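Local coordinates for protein nucleoporin NUP82 (Saccharomyces cerevisiae, PDB 3PBP) that serves as a structural component of the nuclear pore complex and, through the N-terminal domain described here, interacts with the nucleoporin NUP116, at residues V71-S74 with L79-L82; V165-N170 with D176-D181; L231-S236 with D330-M335. The protein carries 1 engineered substitution. All blocks are in the same frame, centred on the assembly; numbering follows the deposited sequence.

Contact 1: residues V71-S74 with L79-L82; sequences VISS and LLCL
The beta hairpin of strands 70-73 and 79-83 holds this contact, with I72 and C81 as its antiparallel hydrogen-bonded pair. The I72 N to C81 O bond is 2.9 Å, and C81 N returns to I72 O at 2.8 Å. The non-hydrogen-bonded pairs V71-L82 and S73-L80 flank it. The strand segments run 160° apart in direction. V71 and L82 lie side by side and point the same way, with V71 CG1 3.8 Å from L82 CG. On the same face the end of L80 leans toward the other strand, its CD2 methyl 3.6 Å from S73 CB. On the other face I72 CG1 rests alongside C81 CB at 3.7 Å.

This hairpin is the first half of a four-stranded antiparallel sheet, one blade of the beta-propeller domain. The V71, S73 and L80 face meets Y25 and F27 of strand 24-29. C81 on the opposite face meets V130 and F132 of strand 127-132. The hairpin is thus packed between neighbouring blades.

At the turn, S74 N donates to L79 O at 2.9 Å. The return bond goes to a side chain: L79 N reaches S74 OG at 3.2 Å. S74 OG sits between its own backbone N and carbonyl carbon (chi1 66°), which turns it toward L79 N. The same OG is hydrogen-bonded to S76 OG within the turn. S73 OG donates to S74 O.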
loop_
_atom_site.group_PDB
_atom_site.type_symbol
_atom_site.label_atom_id
_atom_site.label_comp_id
_atom_site.label_asym_id
_atom_site.label_seq_id
_atom_site.Cartn_x
_atom_site.Cartn_y
_atom_site.Cartn_z
ATOM N N VAL A 71 7.320 -17.034 5.341
ATOM C CA VAL A 71 7.484 -16.716 6.759
ATOM C C VAL A 71 8.294 -15.431 6.869
ATOM O O VAL A 71 9.311 -15.256 6.183
ATOM C CB VAL A 71 8.177 -17.858 7.581
ATOM C CG1 VAL A 71 7.658 -19.214 7.163
ATOM C CG2 VAL A 71 9.640 -17.797 7.430
ATOM N N ILE A 72 7.826 -14.510 7.704
ATOM C CA ILE A 72 8.532 -13.254 7.886
ATOM C C ILE A 72 8.769 -13.050 9.363
ATOM O O ILE A 72 8.114 -13.663 10.197
ATOM C CB ILE A 72 7.724 -12.058 7.335
ATOM C CG1 ILE A 72 6.350 -12.017 7.996
ATOM C CG2 ILE A 72 7.564 -12.184 5.839
ATOM C CD1 ILE A 72 5.531 -10.822 7.626
ATOM N N SER A 73 9.704 -12.169 9.681
ATOM C CA SER A 73 10.044 -11.884 11.064
ATOM C C SER A 73 9.819 -10.425 11.398
ATOM O O SER A 73 9.966 -9.561 10.545
ATOM C CB SER A 73 11.511 -12.234 11.307
ATOM O OG SER A 73 11.991 -11.665 12.516
ATOM N N SER A 74 9.437 -10.140 12.635
ATOM C CA SER A 74 9.264 -8.754 13.022
ATOM C C SER A 74 10.697 -8.218 13.141
ATOM O O SER A 74 11.619 -8.964 13.468
ATOM C CB SER A 74 8.542 -8.665 14.361
ATOM O OG SER A 74 9.333 -9.205 15.398
ATOM N N LEU A 79 8.905 -11.902 17.001
ATOM C CA LEU A 79 7.822 -12.658 16.407
ATOM C C LEU A 79 8.076 -13.124 14.968
ATOM O O LEU A 79 8.773 -12.464 14.178
ATOM C CB LEU A 79 6.542 -11.832 16.419
ATOM C CG LEU A 79 5.981 -11.368 17.746
ATOM C CD1 LEU A 79 4.613 -10.725 17.494
ATOM C CD2 LEU A 79 5.874 -12.547 18.685
ATOM N N LEU A 80 7.488 -14.277 14.646
ATOM C CA LEU A 80 7.548 -14.862 13.317
ATOM C C LEU A 80 6.100 -14.990 12.837
ATOM O O LEU A 80 5.177 -15.216 13.626
ATOM C CB LEU A 80 8.191 -16.241 13.353
ATOM C CG LEU A 80 9.691 -16.278 13.614
ATOM C CD1 LEU A 80 10.125 -17.732 13.640
ATOM C CD2 LEU A 80 10.459 -15.495 12.536
ATOM N N CYS A 81 5.904 -14.802 11.543
ATOM C CA CYS A 81 4.590 -14.921 10.962
ATOM C C CYS A 81 4.701 -15.888 9.796
ATOM O O CYS A 81 5.399 -15.611 8.816
ATOM C CB CYS A 81 4.090 -13.569 10.469
ATOM S SG CYS A 81 2.396 -13.643 9.863
ATOM N N LEU A 82 4.036 -17.034 9.922
ATOM C CA LEU A 82 4.059 -18.057 8.882
ATOM C C LEU A 82 2.669 -18.095 8.257
ATOM O O LEU A 82 1.652 -18.199 8.967
ATOM C CB LEU A 82 4.439 -19.418 9.486
ATOM C CG LEU A 82 5.666 -19.364 10.412
ATOM C CD1 LEU A 82 5.198 -18.961 11.798
ATOM C CD2 LEU A 82 6.386 -20.691 10.472
#

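Contact 2: residues V165-N170 with D176-D181; sequences VLNKPN and DARVND
N167 lays its side-chain amide against the backbone of V179 and uses both ends of it. ND2 donates to V179 O at 2.8 Å. The bond is nearly straight, lies in the carbonyl plane and falls on a lone pair. OD1 takes a weak bond from V179 N at 3.3 Å. The ND2 bond also lies close to the amide plane, and with the weaker OD1 bond it probably fixes the amide's rotation. N167 ND2 also donates to D149 O, so the amide ties three chain segments together.

R178 runs roughly perpendicular to the N167 side chain, yet its guanidinium is turned only 21° from the amide plane. CG of R178 stands between the backbone N and carbonyl carbon (chi1 52°), and the chain then runs extended from CG to NE. This carries the guanidinium along the 167-170 backbone. NH1 meets N167 O at the guanidinium edge in a hydrogen bond; its modelled length of 2.5 Å is doubtfully short. P169 CA lies over one face of the group, 3.6 Å above the plane and displaced from its centre. NH2 donates to D148 O, and N180 OD1 accepts weak bonds from NE and NH2.

N170 and R178 run antiparallel past one another, the N170 amide almost perpendicular to the guanidinium (86°). Its ND2 lies 3.4 Å from R178 CB. An alanine in place of R178 would probably leave N167 O and D148 O without their guanidinium donor and P169 without the flat group it packs on. A177 CB packs on N170 CB at 3.9 Å.

The arrangement belongs to a blade-to-blade connection of the beta-propeller: strand 164-166 ends one four-stranded blade, and 176-181 leads into strand 182-187, probably of the next.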
loop_
_atom_site.group_PDB
_atom_site.type_symbol
_atom_site.label_atom_id
_atom_site.label_comp_id
_atom_site.label_asym_id
_atom_site.label_seq_id
_atom_site.Cartn_x
_atom_site.Cartn_y
_atom_site.Cartn_z
ATOM N N VAL A 165 -10.893 -3.502 8.387
ATOM C CA VAL A 165 -10.758 -3.737 6.969
ATOM C C VAL A 165 -10.815 -2.435 6.210
ATOM O O VAL A 165 -11.802 -1.700 6.284
ATOM C CB VAL A 165 -11.862 -4.675 6.456
ATOM C CG1 VAL A 165 -11.704 -4.895 4.963
ATOM C CG2 VAL A 165 -11.789 -5.999 7.195
ATOM N N LEU A 166 -9.741 -2.160 5.480
ATOM C CA LEU A 166 -9.640 -0.952 4.691
ATOM C C LEU A 166 -9.682 -1.341 3.237
ATOM O O LEU A 166 -9.388 -2.488 2.893
ATOM C CB LEU A 166 -8.335 -0.220 4.999
ATOM C CG LEU A 166 -8.084 0.133 6.468
ATOM C CD1 LEU A 166 -7.001 1.181 6.546
ATOM C CD2 LEU A 166 -9.346 0.673 7.110
ATOM N N ASN A 167 -10.026 -0.366 2.395
ATOM C CA ASN A 167 -10.149 -0.535 0.944
ATOM C C ASN A 167 -11.190 -1.617 0.629
ATOM O O ASN A 167 -10.958 -2.514 -0.185
ATOM C CB ASN A 167 -8.783 -0.872 0.305
ATOM C CG ASN A 167 -8.730 -0.527 -1.184
ATOM O OD1 ASN A 167 -9.148 0.558 -1.599
ATOM N ND2 ASN A 167 -8.206 -1.442 -1.990
ATOM N N LYS A 168 -12.341 -1.513 1.293
ATOM C CA LYS A 168 -13.436 -2.460 1.112
ATOM C C LYS A 168 -13.999 -2.353 -0.297
ATOM O O LYS A 168 -13.921 -1.292 -0.934
ATOM C CB LYS A 168 -14.555 -2.175 2.112
ATOM C CG LYS A 168 -14.149 -2.248 3.567
ATOM C CD LYS A 168 -15.318 -1.860 4.453
ATOM C CE LYS A 168 -14.873 -1.567 5.882
ATOM N NZ LYS A 168 -15.952 -0.921 6.694
ATOM N N PRO A 169 -14.572 -3.453 -0.813
ATOM C CA PRO A 169 -15.135 -3.407 -2.164
ATOM C C PRO A 169 -16.304 -2.419 -2.248
ATOM O O PRO A 169 -16.987 -2.158 -1.253
ATOM C CB PRO A 169 -15.563 -4.852 -2.405
ATOM C CG PRO A 169 -14.593 -5.639 -1.573
ATOM C CD PRO A 169 -14.546 -4.832 -0.301
ATOM N N ASN A 170 -16.514 -1.868 -3.440
ATOM C CA ASN A 170 -17.591 -0.914 -3.679
ATOM C C ASN A 170 -18.670 -1.466 -4.595
ATOM O O ASN A 170 -18.483 -2.484 -5.273
ATOM C CB ASN A 170 -17.052 0.366 -4.318
ATOM C CG ASN A 170 -16.422 1.298 -3.311
ATOM O OD1 ASN A 170 -17.055 1.681 -2.324
ATOM N ND2 ASN A 170 -15.169 1.682 -3.557
ATOM N N ASP A 176 -11.979 3.613 -11.254
ATOM C CA ASP A 176 -11.447 4.000 -9.946
ATOM C C ASP A 176 -12.390 4.213 -8.757
ATOM O O ASP A 176 -12.342 5.262 -8.112
ATOM C CB ASP A 176 -10.579 5.254 -10.112
ATOM C CG ASP A 176 -9.843 5.286 -11.445
ATOM O OD1 ASP A 176 -9.206 4.270 -11.810
ATOM O OD2 ASP A 176 -9.900 6.339 -12.125
ATOM N N ALA A 177 -13.227 3.230 -8.448
ATOM C CA ALA A 177 -14.107 3.367 -7.292
ATOM C C ALA A 177 -13.200 3.441 -6.052
ATOM O O ALA A 177 -13.326 4.341 -5.211
ATOM C CB ALA A 177 -15.044 2.167 -7.197
ATOM N N ARG A 178 -12.278 2.481 -5.969
ATOM C CA ARG A 178 -11.287 2.368 -4.886
ATOM C C ARG A 178 -10.025 1.769 -5.542
ATOM O O ARG A 178 -10.022 1.505 -6.756
ATOM C CB ARG A 178 -11.791 1.416 -3.801
ATOM C CG ARG A 178 -12.232 0.087 -4.400
ATOM C CD ARG A 178 -12.108 -1.069 -3.443
ATOM N NE ARG A 178 -12.001 -2.317 -4.191
ATOM C CZ ARG A 178 -11.648 -3.480 -3.661
ATOM N NH1 ARG A 178 -11.371 -3.566 -2.370
ATOM N NH2 ARG A 178 -11.554 -4.552 -4.430
ATOM N N VAL A 179 -8.970 1.533 -4.761
ATOM C CA VAL A 179 -7.747 0.971 -5.335
ATOM C C VAL A 179 -7.869 -0.523 -5.637
ATOM O O VAL A 179 -8.114 -1.329 -4.741
ATOM C CB VAL A 179 -6.540 1.169 -4.412
ATOM C CG1 VAL A 179 -5.266 0.791 -5.143
ATOM C CG2 VAL A 179 -6.485 2.594 -3.945
ATOM N N ASN A 180 -7.680 -0.881 -6.904
ATOM C CA ASN A 180 -7.765 -2.267 -7.348
ATOM C C ASN A 180 -6.449 -2.742 -7.928
ATOM O O ASN A 180 -5.598 -1.937 -8.298
ATOM C CB ASN A 180 -8.856 -2.417 -8.409
ATOM C CG ASN A 180 -10.254 -2.249 -7.834
ATOM O OD1 ASN A 180 -10.775 -3.156 -7.173
ATOM N ND2 ASN A 180 -10.866 -1.080 -8.064
ATOM N N ASP A 181 -6.290 -4.058 -8.000
ATOM C CA ASP A 181 -5.085 -4.674 -8.548
ATOM C C ASP A 181 -3.783 -4.307 -7.831
ATOM O O ASP A 181 -2.811 -3.898 -8.466
ATOM C CB ASP A 181 -4.968 -4.317 -10.030
ATOM C CG ASP A 181 -6.242 -4.639 -10.814
ATOM O OD1 ASP A 181 -6.488 -5.838 -11.099
ATOM O OD2 ASP A 181 -7.003 -3.693 -11.136
#

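Contact 3: residues L231-S236 with D330-M335; sequences LVMYES and DLEMSM
M233, a selenomethionine, reaches from helix 220-235 to E332 and the backbone beyond it. Its CG is anti to the carbonyl carbon (chi1 -61°), and the chain stays extended at the next bond. It then bends at the selenium (chi3 98°). The bend sets the CE methyl against the 332-333 backbone. CE comes to 3.3 Å from E332 O. The selenium lies 3.8 Å from M333 O, so the end of one side chain spans two successive carbonyls.

E332 runs roughly perpendicular to M233. Its CB points toward the helix and CG lies anti to the backbone N, so the aliphatic part faces M233. CG is 4.0 Å from the M233 selenium, and CB is 4.1 Å from the CE methyl. The fold at chi2 (60°) turns the carboxylate aside. The carboxylate has a long, weak ion pair with K229, one turn back on the helix. E332 O accepts a hydrogen bond from N345 ND2.

M333 directs its CB away from the helix and offers M233 only its carbonyl. Its side chain touches Q282. No hydrogen bond joins the two segments; the contact is van der Waals and small, with 128 Å² buried in total. Nearby, Q252 of helix 243-262 accepts a bond from M335 N, which ties the loop to the second helix. A chain of another protein also packs on V232, D330, L331 and E332.

The contact is a helix-to-loop one. It packs helix 220-235, apparently part of a helical insertion in the beta-propeller, against the long loop between strands 323-329 and 347-355.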
loop_
_atom_site.group_PDB
_atom_site.type_symbol
_atom_site.label_atom_id
_atom_site.label_comp_id
_atom_site.label_asym_id
_atom_site.label_seq_id
_atom_site.Cartn_x
_atom_site.Cartn_y
_atom_site.Cartn_z
ATOM N N LEU A 231 2.130 21.423 12.788
ATOM C CA LEU A 231 2.024 22.849 13.082
ATOM C C LEU A 231 2.448 23.691 11.897
ATOM O O LEU A 231 1.890 24.742 11.659
ATOM C CB LEU A 231 2.870 23.225 14.307
ATOM C CG LEU A 231 2.263 22.781 15.641
ATOM C CD1 LEU A 231 3.294 22.897 16.756
ATOM C CD2 LEU A 231 1.024 23.621 15.931
ATOM N N VAL A 232 3.436 23.230 11.147
ATOM C CA VAL A 232 3.903 23.979 9.987
ATOM C C VAL A 232 2.826 24.064 8.918
ATOM O O VAL A 232 2.711 25.059 8.223
ATOM C CB VAL A 232 5.169 23.345 9.374
ATOM C CG1 VAL A 232 5.557 24.076 8.117
ATOM C CG2 VAL A 232 6.308 23.401 10.368
HETATM N N MSE A 233 2.021 23.021 8.795
HETATM C CA MSE A 233 0.965 23.008 7.795
HETATM C C MSE A 233 -0.242 23.802 8.227
HETATM O O MSE A 233 -0.950 24.368 7.401
HETATM C CB MSE A 233 0.524 21.591 7.522
HETATM C CG MSE A 233 1.619 20.733 7.002
HETATM SE SE MSE A 233 0.812 19.151 6.328
HETATM C CE MSE A 233 0.751 19.637 4.436
ATOM N N TYR A 234 -0.493 23.811 9.531
ATOM C CA TYR A 234 -1.613 24.546 10.076
ATOM C C TYR A 234 -1.389 26.028 9.828
ATOM O O TYR A 234 -2.319 26.759 9.522
ATOM C CB TYR A 234 -1.734 24.299 11.570
ATOM C CG TYR A 234 -2.892 25.047 12.152
ATOM C CD1 TYR A 234 -4.196 24.707 11.810
ATOM C CD2 TYR A 234 -2.690 26.133 13.009
ATOM C CE1 TYR A 234 -5.275 25.430 12.304
ATOM C CE2 TYR A 234 -3.766 26.864 13.510
ATOM C CZ TYR A 234 -5.054 26.505 13.152
ATOM O OH TYR A 234 -6.125 27.212 13.636
ATOM N N GLU A 235 -0.138 26.458 9.964
ATOM C CA GLU A 235 0.252 27.849 9.747
ATOM C C GLU A 235 0.218 28.147 8.250
ATOM O O GLU A 235 -0.076 29.261 7.817
ATOM C CB GLU A 235 1.671 28.088 10.278
ATOM C CG GLU A 235 2.183 29.518 10.088
ATOM C CD GLU A 235 3.667 29.680 10.407
ATOM O OE1 GLU A 235 4.099 29.293 11.523
ATOM O OE2 GLU A 235 4.396 30.207 9.535
ATOM N N SER A 236 0.535 27.127 7.467
ATOM C CA SER A 236 0.564 27.219 6.012
ATOM C C SER A 236 -0.827 27.428 5.408
ATOM O O SER A 236 -0.968 27.576 4.194
ATOM C CB SER A 236 1.203 25.940 5.448
ATOM O OG SER A 236 0.835 25.701 4.104
ATOM N N ASP A 330 8.587 15.020 -2.506
ATOM C CA ASP A 330 8.873 16.420 -2.221
ATOM C C ASP A 330 7.819 17.191 -1.449
ATOM O O ASP A 330 8.146 18.165 -0.767
ATOM C CB ASP A 330 9.163 17.190 -3.514
ATOM C CG ASP A 330 7.995 17.170 -4.499
ATOM O OD1 ASP A 330 7.736 18.210 -5.162
ATOM O OD2 ASP A 330 7.343 16.110 -4.633
ATOM N N LEU A 331 6.554 16.792 -1.558
ATOM C CA LEU A 331 5.508 17.505 -0.840
ATOM C C LEU A 331 5.092 16.789 0.427
ATOM O O LEU A 331 5.208 15.569 0.528
ATOM C CB LEU A 331 4.308 17.718 -1.744
ATOM C CG LEU A 331 4.684 18.468 -3.020
ATOM C CD1 LEU A 331 3.421 18.864 -3.762
ATOM C CD2 LEU A 331 5.498 19.692 -2.670
ATOM N N GLU A 332 4.631 17.548 1.409
ATOM C CA GLU A 332 4.197 16.951 2.663
ATOM C C GLU A 332 2.707 16.588 2.569
ATOM O O GLU A 332 1.856 17.446 2.275
ATOM C CB GLU A 332 4.429 17.934 3.809
ATOM C CG GLU A 332 4.212 17.354 5.191
ATOM C CD GLU A 332 5.127 16.187 5.487
ATOM O OE1 GLU A 332 6.357 16.340 5.325
ATOM O OE2 GLU A 332 4.611 15.119 5.886
HETATM N N MSE A 333 2.389 15.319 2.793
HETATM C CA MSE A 333 1.003 14.894 2.732
HETATM C C MSE A 333 0.284 15.314 3.997
HETATM O O MSE A 333 0.901 15.603 5.025
HETATM C CB MSE A 333 0.887 13.377 2.650
HETATM C CG MSE A 333 1.501 12.702 1.443
HETATM SE SE MSE A 333 1.507 10.740 1.738
HETATM C CE MSE A 333 -0.405 10.413 1.533
ATOM N N SER A 334 -1.039 15.334 3.910
ATOM C CA SER A 334 -1.868 15.642 5.056
ATOM C C SER A 334 -2.636 14.355 5.284
ATOM O O SER A 334 -2.896 13.589 4.344
ATOM C CB SER A 334 -2.853 16.761 4.751
ATOM O OG SER A 334 -3.878 16.311 3.876
HETATM N N MSE A 335 -2.973 14.095 6.533
HETATM C CA MSE A 335 -3.731 12.905 6.849
HETATM C C MSE A 335 -5.159 13.049 6.323
HETATM O O MSE A 335 -5.690 14.155 6.240
HETATM C CB MSE A 335 -3.719 12.694 8.353
HETATM C CG MSE A 335 -2.388 12.198 8.825
HETATM SE SE MSE A 335 -2.188 12.164 10.739
HETATM C CE MSE A 335 -3.586 10.979 11.208
#

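Overall arrangement
The three contacts follow one another along the chain; none nests in or crosses another. Contact 1 comes first and closes a four-residue hairpin turn within one propeller blade. Contact 2 closes a short loop that includes strand 172-174 and probably links one blade to the next. Contact 3 bridges 93 residues, tying the helix 220-235 to the loop after strand 323-329. That span includes helix 243-262 and several strands. Contacts 1 and 3 lie on opposite sides of the chain's centre, with contact centres about 35 Å apart. Contacts 2 and 3 come nearest, about 11 Å between nearest atoms, but do not touch.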